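Local atomic coordinates of Lys-gingipain W83 (Porphyromonas gingivalis, PDB entry 3KM5), a protein that cleaves proteins specifically after lysine as a secreted cysteine protease; this chain is its K2 cleaved adhesin domain, a type of domain that is haemolytic in isolation. Residues A3-T8 / K72-A77; E7-S12 / E16-W21; T22-D27 / T104-F109; L34-S37 / D42-T45; V156-Y161 / D172-T177. All coordinates share one frame; numbering follows the deposited sequence.

Contact 1: A3-T8 / K72-A77; sequences ADFTET and KDVTGA. With CA (calcium ion), chain D; SO4 (sulfate ion), chain E.
Phe5, on the short strand 5-7, meets Lys72 and Val74 where the loop 72-77 bends into a type II turn, closed by Ala77 N on Val74 O at 2.8 Å, and no hydrogen bond joins the two backbones. From segment 3-8 the contact is made by the Phe5 ring. From one face comes the end of Lys72: its NZ stands 4.3 Å from the centroid of the Phe5 ring, 22° off the normal and displaced toward the rim, a cation-pi pair. The methylene below the amine is closer still, with Lys72 CE 3.4 Å from Phe5 CZ. Once CG of Lys72 has turned in between its own backbone N and carbonyl carbon (chi1 70°), the chain runs fully extended to the ring. Val74 comes at about a right angle to Phe5 and puts CG1 in the ring plane, 3.7 Å from Phe5 CZ. In the beta jelly roll, strand 5-7 pairs antiparallel with strand 168-177, and Phe5 also stacks on Phe176 of that strand. Within the loop, Asp73 OD1 accepts both Thr75 N, in an Asx turn, and Thr75 OG1. At the far end of segment 3-8, Thr8 N and OG1 each hold O4 of a sulfate, probably from the crystallisation liquor, at 2.8 Å, while Thr8 O binds a calcium ion, as do Glu10, Gly48, Asn51 and Asp172.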
# COMPACT_ATOMS: atom_id res chain seq x y z
N ALA A 3 15.27 -1.56 -18.18
CA ALA A 3 15.11 -2.23 -16.87
C ALA A 3 13.75 -1.94 -16.21
O ALA A 3 13.50 -2.38 -15.08
CB ALA A 3 16.22 -1.86 -15.94
N ASP A 4 12.83 -1.28 -16.91
CA ASP A 4 11.47 -1.09 -16.43
C ASP A 4 10.89 -2.42 -15.91
O ASP A 4 11.04 -3.46 -16.54
CB ASP A 4 10.53 -0.62 -17.54
CG ASP A 4 10.80 0.79 -18.03
OD1 ASP A 4 11.76 1.44 -17.59
OD2 ASP A 4 10.02 1.25 -18.90
N PHE A 5 10.20 -2.36 -14.79
CA PHE A 5 9.59 -3.55 -14.22
C PHE A 5 8.42 -3.17 -13.34
O PHE A 5 8.28 -2.02 -12.96
CB PHE A 5 10.61 -4.37 -13.44
CG PHE A 5 10.98 -3.76 -12.11
CD1 PHE A 5 10.39 -4.22 -10.94
CD2 PHE A 5 11.92 -2.75 -12.03
CE1 PHE A 5 10.71 -3.64 -9.71
CE2 PHE A 5 12.25 -2.16 -10.81
CZ PHE A 5 11.66 -2.63 -9.65
N THR A 6 7.56 -4.13 -13.05
CA THR A 6 6.39 -3.90 -12.22
C THR A 6 6.36 -4.90 -11.08
O THR A 6 6.73 -6.08 -11.27
CB THR A 6 5.14 -4.02 -13.07
OG1 THR A 6 5.21 -3.07 -14.14
CG2 THR A 6 3.83 -3.76 -12.25
N GLU A 7 5.94 -4.42 -9.90
CA GLU A 7 5.61 -5.28 -8.78
C GLU A 7 4.13 -5.61 -8.78
O GLU A 7 3.30 -4.71 -8.70
CB GLU A 7 6.00 -4.64 -7.45
CG GLU A 7 5.58 -5.44 -6.23
CD GLU A 7 6.21 -6.81 -6.21
OE1 GLU A 7 7.43 -6.88 -5.97
OE2 GLU A 7 5.49 -7.81 -6.44
N THR A 8 3.80 -6.88 -8.97
CA THR A 8 2.41 -7.33 -9.05
C THR A 8 1.95 -7.98 -7.78
O THR A 8 0.76 -8.25 -7.66
CB THR A 8 2.21 -8.34 -10.18
OG1 THR A 8 2.93 -9.54 -9.87
CG2 THR A 8 2.64 -7.74 -11.51
N LYS A 72 13.18 -2.68 -3.10
CA LYS A 72 14.57 -3.03 -3.36
C LYS A 72 15.27 -1.81 -3.95
O LYS A 72 14.64 -0.79 -4.31
CB LYS A 72 14.61 -4.23 -4.34
CG LYS A 72 14.17 -3.90 -5.76
CD LYS A 72 14.13 -5.18 -6.63
CE LYS A 72 13.68 -4.91 -8.05
NZ LYS A 72 13.70 -6.15 -8.90
N ASP A 73 16.59 -1.91 -4.09
CA ASP A 73 17.38 -0.89 -4.77
C ASP A 73 16.90 -0.73 -6.21
O ASP A 73 16.91 -1.70 -7.00
CB ASP A 73 18.86 -1.28 -4.70
CG ASP A 73 19.78 -0.25 -5.29
OD1 ASP A 73 19.38 0.51 -6.19
OD2 ASP A 73 20.95 -0.20 -4.85
N VAL A 74 16.35 0.44 -6.50
CA VAL A 74 15.86 0.83 -7.82
C VAL A 74 16.64 2.02 -8.40
O VAL A 74 16.09 2.81 -9.20
CB VAL A 74 14.31 1.07 -7.84
CG1 VAL A 74 13.55 -0.23 -7.57
CG2 VAL A 74 13.87 2.17 -6.87
N THR A 75 17.92 2.12 -8.04
CA THR A 75 18.75 3.20 -8.56
C THR A 75 18.58 3.29 -10.07
O THR A 75 18.73 2.30 -10.78
CB THR A 75 20.23 3.00 -8.21
OG1 THR A 75 20.39 3.06 -6.79
CG2 THR A 75 21.08 4.11 -8.87
N GLY A 76 18.27 4.48 -10.56
CA GLY A 76 17.95 4.67 -11.98
C GLY A 76 16.48 4.96 -12.28
O GLY A 76 16.14 5.47 -13.35
N ALA A 77 15.62 4.67 -11.30
CA ALA A 77 14.20 4.91 -11.46
C ALA A 77 13.93 6.41 -11.54
O ALA A 77 14.49 7.16 -10.76
CB ALA A 77 13.45 4.29 -10.28
CA CA D . -1.59 -8.09 -8.25
S SO4 E . 6.10 -10.27 -8.55
O1 SO4 E . 6.13 -11.40 -9.48
O2 SO4 E . 7.47 -9.93 -8.10
O3 SO4 E . 5.28 -10.65 -7.42
O4 SO4 E . 5.63 -9.05 -9.19
O HOH W 1 -0.98 -7.53 -10.47

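Contact 2: E7-S12 / E16-W21. With CA (calcium ion), chain D; SO4 (sulfate ion), chain E.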
# COMPACT_ATOMS: atom_id res chain seq x y z
N GLU A 7 5.94 -4.42 -9.90
CA GLU A 7 5.61 -5.28 -8.78
C GLU A 7 4.13 -5.61 -8.78
O GLU A 7 3.30 -4.71 -8.70
CB GLU A 7 6.00 -4.64 -7.45
CG GLU A 7 5.58 -5.44 -6.23
CD GLU A 7 6.21 -6.81 -6.21
OE1 GLU A 7 7.43 -6.88 -5.97
OE2 GLU A 7 5.49 -7.81 -6.44
N THR A 8 3.80 -6.88 -8.97
CA THR A 8 2.41 -7.33 -9.05
C THR A 8 1.95 -7.98 -7.78
O THR A 8 0.76 -8.25 -7.66
CB THR A 8 2.21 -8.34 -10.18
OG1 THR A 8 2.93 -9.54 -9.87
CG2 THR A 8 2.64 -7.74 -11.51
N PHE A 9 2.88 -8.31 -6.89
CA PHE A 9 2.62 -9.10 -5.69
C PHE A 9 2.18 -10.53 -5.94
O PHE A 9 1.91 -11.25 -5.00
CB PHE A 9 1.66 -8.39 -4.73
CG PHE A 9 2.19 -7.04 -4.31
CD1 PHE A 9 3.32 -6.96 -3.51
CD2 PHE A 9 1.66 -5.87 -4.84
CE1 PHE A 9 3.90 -5.74 -3.19
CE2 PHE A 9 2.23 -4.64 -4.50
CZ PHE A 9 3.34 -4.58 -3.69
N GLU A 10 2.20 -10.97 -7.19
CA GLU A 10 1.74 -12.31 -7.51
C GLU A 10 2.71 -13.37 -7.00
O GLU A 10 2.25 -14.48 -6.65
CB GLU A 10 1.48 -12.46 -9.01
CG GLU A 10 0.44 -11.46 -9.51
CD GLU A 10 -0.87 -11.53 -8.78
OE1 GLU A 10 -1.47 -12.62 -8.67
OE2 GLU A 10 -1.35 -10.45 -8.32
N SER A 11 4.00 -13.03 -6.90
CA SER A 11 5.00 -13.93 -6.30
C SER A 11 5.08 -13.91 -4.76
O SER A 11 5.88 -14.64 -4.17
CB SER A 11 6.39 -13.64 -6.86
OG SER A 11 6.94 -12.49 -6.26
N SER A 12 4.25 -13.08 -4.12
CA SER A 12 4.19 -13.04 -2.67
C SER A 12 3.04 -13.92 -2.18
O SER A 12 2.24 -14.42 -2.98
CB SER A 12 3.96 -11.61 -2.18
OG SER A 12 5.11 -10.83 -2.45
N GLU A 16 1.92 -12.64 4.46
CA GLU A 16 3.35 -12.35 4.59
C GLU A 16 3.69 -10.99 4.05
O GLU A 16 2.94 -10.44 3.25
CB GLU A 16 4.17 -13.36 3.80
CG GLU A 16 3.94 -14.78 4.21
CD GLU A 16 4.31 -15.09 5.66
OE1 GLU A 16 5.20 -14.43 6.24
OE2 GLU A 16 3.66 -16.00 6.19
N ALA A 17 4.83 -10.44 4.49
CA ALA A 17 5.38 -9.24 3.90
C ALA A 17 5.74 -9.61 2.48
O ALA A 17 6.11 -10.75 2.20
CB ALA A 17 6.63 -8.73 4.67
N PRO A 18 5.63 -8.66 1.56
CA PRO A 18 5.93 -8.97 0.19
C PRO A 18 7.37 -9.41 -0.04
O PRO A 18 8.30 -8.88 0.57
CB PRO A 18 5.68 -7.65 -0.55
CG PRO A 18 4.97 -6.84 0.35
CD PRO A 18 5.32 -7.23 1.73
N ALA A 19 7.52 -10.35 -0.94
CA ALA A 19 8.80 -10.83 -1.36
C ALA A 19 9.57 -9.66 -2.00
O ALA A 19 9.00 -8.89 -2.76
CB ALA A 19 8.58 -11.97 -2.37
N GLU A 20 10.83 -9.48 -1.65
CA GLU A 20 11.67 -8.42 -2.24
C GLU A 20 11.36 -6.99 -1.79
O GLU A 20 11.90 -6.05 -2.37
CB GLU A 20 11.63 -8.41 -3.77
CG GLU A 20 12.05 -9.69 -4.46
CD GLU A 20 12.37 -9.43 -5.94
OE1 GLU A 20 13.56 -9.36 -6.29
OE2 GLU A 20 11.42 -9.24 -6.73
N TRP A 21 10.55 -6.84 -0.75
CA TRP A 21 10.34 -5.53 -0.11
C TRP A 21 10.73 -5.69 1.33
O TRP A 21 10.75 -6.81 1.87
CB TRP A 21 8.87 -5.08 -0.20
CG TRP A 21 8.42 -4.80 -1.60
CD1 TRP A 21 8.27 -5.71 -2.62
CD2 TRP A 21 8.15 -3.51 -2.19
NE1 TRP A 21 7.90 -5.07 -3.77
CE2 TRP A 21 7.80 -3.73 -3.53
CE3 TRP A 21 8.13 -2.21 -1.69
CZ2 TRP A 21 7.47 -2.70 -4.39
CZ3 TRP A 21 7.78 -1.16 -2.54
CH2 TRP A 21 7.46 -1.41 -3.89
CA CA D . -1.59 -8.09 -8.25
S SO4 E . 6.10 -10.27 -8.55
O1 SO4 E . 6.13 -11.40 -9.48
O2 SO4 E . 7.47 -9.93 -8.10
O3 SO4 E . 5.28 -10.65 -7.42
O4 SO4 E . 5.63 -9.05 -9.19
O HOH W 2 8.75 -9.12 -5.59
O HOH W 3 9.25 -11.82 -7.45
O HOH W 1 -0.98 -7.53 -10.47
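The connection between strands 5-7 and 22-25, which supplies two ligands of a calcium ion, is folded back on itself where Glu7, Phe9 and Ser12 meet Pro18, Ala19 and Trp21. Each side is bent by a turn, type I from Phe9 to Ser12 and type II from Pro18 to Trp21. Trp21 NE1 gives its proton to Glu7 OE1 at 2.9 Å and 161°. The acceptor lies almost exactly in the indole plane, yet the donor approaches from above the carboxylate plane, 41° out of it. CG of Glu7, anti to the backbone N (chi1 175°), lies beside the indole, and a bend at the next bond carries the carboxylate round to NE1. Its second oxygen, OE2, takes Phe9 N at 2.7 Å through the anti lone pair. Phe9 CE1 lies over one face of the Trp21 ring, the two rings oblique to each other, and packs against Pro18 CB at 3.7 Å near the plane of its own ring. Further along, Ala19 N is held by Ser12 OG at 2.9 Å. On the outer side Ser11 N binds O3 of the sulfate at 2.8 Å, and Glu10 OE2 binds the calcium ion. With both oxygens engaged, the Glu7 carboxylate has its rotation fixed; in this crystal the sulfate, whose O3 is 3.0 Å from Glu7 OE2, may raise its affinity for a proton.

Contact 3: T22-D27 / T104-F109. With CA (calcium ion), chain C.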
# COMPACT_ATOMS: atom_id res chain seq x y z
N THR A 22 11.03 -4.59 1.99
CA THR A 22 11.13 -4.62 3.44
C THR A 22 10.05 -3.72 4.03
O THR A 22 9.45 -2.95 3.31
CB THR A 22 12.52 -4.21 3.94
OG1 THR A 22 12.89 -2.95 3.40
CG2 THR A 22 13.61 -5.26 3.54
N THR A 23 9.79 -3.85 5.32
CA THR A 23 8.76 -3.09 5.96
C THR A 23 9.27 -2.57 7.30
O THR A 23 10.20 -3.12 7.91
CB THR A 23 7.50 -3.91 6.23
OG1 THR A 23 7.80 -4.94 7.18
CG2 THR A 23 6.92 -4.55 4.97
N ILE A 24 8.66 -1.47 7.71
CA ILE A 24 8.82 -0.89 9.04
C ILE A 24 7.45 -0.68 9.69
O ILE A 24 6.54 -0.04 9.10
CB ILE A 24 9.58 0.45 9.04
CG1 ILE A 24 10.90 0.35 8.27
CG2 ILE A 24 9.85 0.92 10.49
CD1 ILE A 24 11.60 1.71 8.09
N ASP A 25 7.27 -1.25 10.88
CA ASP A 25 6.11 -0.95 11.73
C ASP A 25 6.49 0.21 12.65
O ASP A 25 6.82 -0.03 13.81
CB ASP A 25 5.79 -2.20 12.55
CG ASP A 25 4.74 -1.97 13.61
OD1 ASP A 25 3.87 -1.08 13.42
OD2 ASP A 25 4.78 -2.67 14.64
N ALA A 26 6.57 1.44 12.14
CA ALA A 26 7.17 2.51 12.91
C ALA A 26 6.33 2.92 14.10
O ALA A 26 6.90 3.34 15.12
CB ALA A 26 7.46 3.69 11.98
N ASP A 27 5.00 2.79 14.05
CA ASP A 27 4.18 3.13 15.22
C ASP A 27 4.31 2.07 16.31
O ASP A 27 4.02 2.35 17.48
CB ASP A 27 2.73 3.27 14.84
CG ASP A 27 2.22 2.04 14.14
OD1 ASP A 27 2.59 1.80 12.97
OD2 ASP A 27 1.51 1.27 14.77
N THR A 104 17.81 2.52 4.27
CA THR A 104 16.42 2.09 4.44
C THR A 104 15.86 2.42 5.84
O THR A 104 14.77 1.98 6.19
CB THR A 104 16.24 0.58 4.11
OG1 THR A 104 17.05 -0.21 4.98
CG2 THR A 104 16.60 0.24 2.62
N ASN A 105 16.59 3.20 6.63
CA ASN A 105 16.06 3.69 7.87
C ASN A 105 14.96 4.71 7.55
O ASN A 105 15.03 5.39 6.56
CB ASN A 105 17.16 4.34 8.68
CG ASN A 105 18.21 3.38 9.12
OD1 ASN A 105 17.95 2.19 9.31
ND2 ASN A 105 19.43 3.89 9.30
N ALA A 106 13.96 4.82 8.42
CA ALA A 106 12.86 5.75 8.19
C ALA A 106 13.39 7.16 7.94
O ALA A 106 12.91 7.86 7.05
CB ALA A 106 11.91 5.73 9.36
N GLY A 107 14.43 7.56 8.66
CA GLY A 107 14.97 8.91 8.52
C GLY A 107 15.70 9.18 7.23
O GLY A 107 16.05 10.32 6.93
N ASP A 108 15.94 8.14 6.44
CA ASP A 108 16.61 8.32 5.16
C ASP A 108 15.60 8.75 4.10
O ASP A 108 16.02 9.11 3.00
CB ASP A 108 17.28 7.01 4.71
CG ASP A 108 18.42 6.57 5.62
OD1 ASP A 108 19.00 7.43 6.29
OD2 ASP A 108 18.68 5.35 5.69
N PHE A 109 14.29 8.69 4.40
CA PHE A 109 13.25 9.01 3.43
C PHE A 109 12.72 10.45 3.54
O PHE A 109 12.64 11.07 4.61
CB PHE A 109 12.09 8.02 3.59
CG PHE A 109 12.45 6.63 3.15
CD1 PHE A 109 12.31 6.26 1.86
CD2 PHE A 109 13.02 5.74 4.05
CE1 PHE A 109 12.71 4.99 1.41
CE2 PHE A 109 13.39 4.47 3.64
CZ PHE A 109 13.26 4.12 2.31
CA CA C . 1.84 -0.47 12.58
O HOH W 4 14.66 -2.25 5.29
O HOH W 5 -0.51 0.15 12.29
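Ile24 touches Thr104 and Ala106 through a single methyl on the outer face of the five-stranded sheet of the jelly roll, where the loop before strand 109-115 reaches over to the edge strand 22-25. CD1 of Ile24 lies 3.7 Å from Thr104 O and 4.2 Å from Ala106 CB, packed on backbone as much as on side chain. It gets there because CG1 sits beside the backbone N (chi1 -52°) and the chain then runs on extended. Beside this apolar touch a water bridges the segments, 2.7 Å from Thr22 OG1 and 3.2 Å from Thr104 OG1. Ala106 opens a short 3-10 segment, 106-108, and Phe109 N bonds back to Ala106 O. Behind Ile24, the strand pairs with 66-70, on which Ile24 and Ala106 both rest, at Ile70 and Tyr68 respectively. At the end of the strand and just past it, Asp25 and Asp27 bind a second calcium ion with Asp29, Gln31, Asn67 and a water: Asp25 OD1 is 2.3 Å from the metal, and Asp27 OD1 is 2.4 Å from it. In segment 104-109, Asn105 N bonds Asp108 OD2 at 3.1 Å, meeting that oxygen 48° above the carboxylate plane.

Contact 4: L34-S37 / D42-T45; sequences LCLS and DWLT
Leu36 and Ser37, at the end of strand 34-37, face Trp43 and Leu44 of the loop that returns toward strand 51-56; the backbones come closest at Ser37 and Leu44, whose CA atoms are 7.4 Å apart, too far for direct pairing. Side chains bridge the gap. Leu44 reaches across with one methyl, CD2, which sits 3.5 Å from Leu36 CB and 3.6 Å from the carbonyl carbon of Ser37, so that it rests on the strand backbone as well as on the leucine. Its CG, anti to the backbone N (chi1 178°), points the branched end at the strand, and the next torsion (67°) sets CD2 there. Leu36 brings CD1 to 4.3 Å from Trp43 CH2, oblique to the indole. On the loop side Leu44 CB lies 4.1 Å above one face of its neighbour's indole, toward the rim. Trp43 also meets the rings of Phe127 and Tyr168, and gives its NE1 proton to Gly128 O. Close by is an experimentally established cleavage site, Lys137-Pro138: Lys137 NZ bonds Trp43 O and Thr45 OG1, and the Pro138 side chain is about 4 Å from that of Trp43. Between the two segments the contact is apolar packing, with no hydrogen bond across, while the buried indole NH is satisfied by a carbonyl outside both.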
# COMPACT_ATOMS: atom_id res chain seq x y z
N LEU A 34 1.07 -6.11 4.49
CA LEU A 34 0.98 -7.55 4.22
C LEU A 34 0.43 -7.77 2.83
O LEU A 34 -0.48 -7.07 2.39
CB LEU A 34 0.02 -8.25 5.19
CG LEU A 34 0.39 -8.35 6.68
CD1 LEU A 34 -0.79 -9.00 7.39
CD2 LEU A 34 1.64 -9.18 6.89
N CYS A 35 0.90 -8.82 2.17
CA CYS A 35 0.28 -9.30 0.95
C CYS A 35 -1.04 -9.97 1.30
O CYS A 35 -1.13 -10.66 2.30
CB CYS A 35 1.20 -10.32 0.30
SG CYS A 35 0.49 -11.26 -1.10
N LEU A 36 -2.07 -9.66 0.51
CA LEU A 36 -3.38 -10.33 0.60
C LEU A 36 -3.71 -10.96 -0.75
O LEU A 36 -3.40 -10.38 -1.80
CB LEU A 36 -4.49 -9.35 0.91
CG LEU A 36 -4.32 -8.49 2.16
CD1 LEU A 36 -5.52 -7.53 2.28
CD2 LEU A 36 -4.09 -9.32 3.44
N SER A 37 -4.34 -12.14 -0.71
CA SER A 37 -4.85 -12.80 -1.91
C SER A 37 -6.37 -12.87 -1.95
O SER A 37 -7.01 -13.21 -0.93
CB SER A 37 -4.32 -14.22 -1.99
OG SER A 37 -4.91 -14.87 -3.11
N ASP A 42 -12.75 -13.28 0.70
CA ASP A 42 -13.88 -13.16 -0.22
C ASP A 42 -14.10 -11.71 -0.65
O ASP A 42 -14.46 -11.45 -1.80
CB ASP A 42 -15.16 -13.74 0.39
N TRP A 43 -13.85 -10.76 0.26
CA TRP A 43 -14.13 -9.33 0.01
C TRP A 43 -13.17 -8.65 -0.97
O TRP A 43 -13.49 -7.64 -1.55
CB TRP A 43 -14.20 -8.51 1.31
CG TRP A 43 -12.95 -8.42 2.18
CD1 TRP A 43 -12.66 -9.19 3.27
CD2 TRP A 43 -11.86 -7.48 2.05
NE1 TRP A 43 -11.45 -8.80 3.82
CE2 TRP A 43 -10.95 -7.75 3.09
CE3 TRP A 43 -11.57 -6.45 1.16
CZ2 TRP A 43 -9.77 -7.01 3.26
CZ3 TRP A 43 -10.41 -5.71 1.34
CH2 TRP A 43 -9.52 -6.00 2.37
N LEU A 44 -12.02 -9.26 -1.16
CA LEU A 44 -10.94 -8.64 -1.91
C LEU A 44 -10.95 -9.01 -3.40
O LEU A 44 -11.06 -10.19 -3.75
CB LEU A 44 -9.63 -9.09 -1.29
CG LEU A 44 -8.35 -8.59 -1.96
CD1 LEU A 44 -8.20 -7.06 -1.79
CD2 LEU A 44 -7.15 -9.35 -1.42
N THR A 45 -10.75 -8.00 -4.26
CA THR A 45 -10.40 -8.18 -5.65
C THR A 45 -9.14 -7.35 -5.94
O THR A 45 -9.10 -6.17 -5.66
CB THR A 45 -11.53 -7.74 -6.59
OG1 THR A 45 -12.73 -8.44 -6.22
CG2 THR A 45 -11.22 -8.08 -8.06

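Contact 5: V156-Y161 / D172-T177. With CA (calcium ion), chain D.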
# COMPACT_ATOMS: atom_id res chain seq x y z
N VAL A 156 12.27 3.47 -2.86
CA VAL A 156 10.97 4.10 -2.85
C VAL A 156 10.15 3.44 -1.74
O VAL A 156 10.12 2.22 -1.63
CB VAL A 156 10.28 3.94 -4.21
CG1 VAL A 156 8.81 4.46 -4.15
CG2 VAL A 156 11.06 4.67 -5.32
N ALA A 157 9.53 4.25 -0.90
CA ALA A 157 8.69 3.76 0.18
C ALA A 157 7.28 4.27 0.04
O ALA A 157 7.06 5.40 -0.40
CB ALA A 157 9.25 4.23 1.54
N PHE A 158 6.31 3.45 0.43
CA PHE A 158 4.92 3.86 0.61
C PHE A 158 4.67 3.82 2.11
O PHE A 158 4.94 2.81 2.80
CB PHE A 158 3.98 2.90 -0.13
CG PHE A 158 4.13 2.93 -1.58
CD1 PHE A 158 3.28 3.71 -2.36
CD2 PHE A 158 5.09 2.16 -2.21
CE1 PHE A 158 3.42 3.76 -3.74
CE2 PHE A 158 5.24 2.20 -3.58
CZ PHE A 158 4.38 3.00 -4.36
N ARG A 159 4.15 4.92 2.63
CA ARG A 159 4.00 5.11 4.07
C ARG A 159 2.54 5.38 4.36
O ARG A 159 2.00 6.40 3.92
CB ARG A 159 4.87 6.27 4.55
CG ARG A 159 4.86 6.45 6.06
CD ARG A 159 5.61 7.71 6.40
NE ARG A 159 5.61 8.03 7.82
CZ ARG A 159 6.08 9.16 8.34
NH1 ARG A 159 6.59 10.11 7.55
NH2 ARG A 159 6.03 9.33 9.65
N HIS A 160 1.88 4.47 5.06
CA HIS A 160 0.50 4.65 5.50
C HIS A 160 0.57 5.25 6.89
O HIS A 160 1.07 4.62 7.84
CB HIS A 160 -0.22 3.28 5.50
CG HIS A 160 -1.66 3.29 5.91
ND1 HIS A 160 -2.27 2.18 6.46
CD2 HIS A 160 -2.64 4.25 5.82
CE1 HIS A 160 -3.55 2.42 6.62
NE2 HIS A 160 -3.80 3.67 6.27
N TYR A 161 0.10 6.49 7.03
CA TYR A 161 0.29 7.21 8.27
C TYR A 161 -0.63 8.38 8.35
O TYR A 161 -1.33 8.68 7.40
CB TYR A 161 1.76 7.65 8.41
CG TYR A 161 2.16 8.95 7.76
CD1 TYR A 161 2.73 9.96 8.52
CD2 TYR A 161 2.01 9.17 6.40
CE1 TYR A 161 3.09 11.15 7.96
CE2 TYR A 161 2.39 10.34 5.84
CZ TYR A 161 2.93 11.34 6.62
OH TYR A 161 3.33 12.56 6.08
N ASP A 172 -1.27 -2.08 -5.83
CA ASP A 172 -0.96 -3.16 -6.79
C ASP A 172 -0.33 -2.54 -8.03
O ASP A 172 -0.45 -1.36 -8.29
CB ASP A 172 -2.26 -3.91 -7.09
CG ASP A 172 -2.04 -5.31 -7.67
OD1 ASP A 172 -0.89 -5.78 -7.71
OD2 ASP A 172 -3.07 -5.96 -7.98
N ASP A 173 0.36 -3.39 -8.79
CA ASP A 173 0.88 -3.03 -10.10
C ASP A 173 1.73 -1.77 -10.03
O ASP A 173 1.54 -0.77 -10.76
CB ASP A 173 -0.27 -2.96 -11.15
CG ASP A 173 -0.81 -4.33 -11.49
OD1 ASP A 173 -0.04 -5.30 -11.43
OD2 ASP A 173 -2.03 -4.47 -11.72
N ILE A 174 2.74 -1.84 -9.18
CA ILE A 174 3.67 -0.74 -8.97
C ILE A 174 4.82 -0.80 -9.99
O ILE A 174 5.71 -1.68 -9.88
CB ILE A 174 4.27 -0.76 -7.52
CG1 ILE A 174 3.15 -0.86 -6.48
CG2 ILE A 174 5.19 0.43 -7.33
CD1 ILE A 174 3.68 -1.17 -5.10
N GLN A 175 4.79 0.11 -10.96
CA GLN A 175 5.68 0.07 -12.12
C GLN A 175 6.75 1.12 -11.96
O GLN A 175 6.44 2.29 -11.74
CB GLN A 175 4.90 0.35 -13.38
CG GLN A 175 5.75 0.38 -14.63
CD GLN A 175 4.99 0.78 -15.83
OE1 GLN A 175 4.64 -0.06 -16.66
NE2 GLN A 175 4.71 2.08 -15.93
N PHE A 176 8.01 0.72 -12.04
CA PHE A 176 9.14 1.61 -12.01
C PHE A 176 9.66 1.87 -13.41
O PHE A 176 10.00 0.90 -14.13
CB PHE A 176 10.26 0.99 -11.16
CG PHE A 176 9.89 0.84 -9.72
CD1 PHE A 176 10.12 1.87 -8.81
CD2 PHE A 176 9.25 -0.30 -9.28
CE1 PHE A 176 9.75 1.73 -7.48
CE2 PHE A 176 8.89 -0.45 -7.96
CZ PHE A 176 9.13 0.56 -7.06
N THR A 177 9.68 3.12 -13.84
CA THR A 177 10.34 3.52 -15.08
C THR A 177 11.78 3.78 -14.76
O THR A 177 12.10 4.63 -13.94
CB THR A 177 9.73 4.76 -15.68
OG1 THR A 177 8.35 4.53 -15.91
CG2 THR A 177 10.39 5.11 -17.01
CA CA D . -1.59 -8.09 -8.25
O HOH W 1 -0.98 -7.53 -10.47
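Val156 and Phe158 on one sheet meet Ile174 and Phe176 on the other across the interior of the jelly roll. The backbones stay well apart, 9.7 Å between the nearest CA atoms, those of Val156 and Phe176, so the space is bridged by side chains alone. Val156 slides past Phe176 and sets CG2 at the ring edge, 3.9 Å from Phe176 CE1. Phe158 and Ile174 come from opposite directions: Phe158 CE2 is 4.0 Å from Ile174 CD1, and Phe158 CZ is 4.0 Å from Ile174 CG2, both branches of the isoleucine being used. In Ile174 the longer branch lies beside the backbone N (chi1 -51°), which spreads CD1 and CG2 toward the ring. All four residues are buried. On the other face of strand 155-161, Arg159 and Tyr161 are partly exposed and take no part in the core packing: Tyr161 CD1 lies 3.3 Å above the Arg159 guanidinium, which forms a salt bridge with Asp66. At the start of the second segment, a G1 bulge of Asp173 and Ile174 opposite Glu7 adjoins the calcium site, where Asp172 binds the metal through OD1 at 2.5 Å and OD2 at 2.6 Å. A water on that metal donates to Asp173 OD1 at 2.6 Å. Strand 155-161 runs between strands 66-70 and 95-100, while strand 168-177 pairs with strands 5-7, 51-56 and 79-86 in the facing sheet.

Overall arrangement
Contacts 4 and 5 are buried and wholly apolar across their segments, but contact 5 spans the two sheets whereas contact 4 packs a loop on the end of one strand. Contacts 1 and 2 are half-buried, share Glu7 and Thr8, and mix aromatic packing with charge: a lysine over a ring in one, an indole NH on a carboxylate in the other. Both meet contact 5 through the pairing of Glu7 with Ile174 and through a common calcium ion. Contact 3 lies at the surface, water-bridged, beside the other calcium; it touches contact 5 where Phe109 packs on Ala157. Glu16 O to Cys35 N probably links contacts 2 and 4.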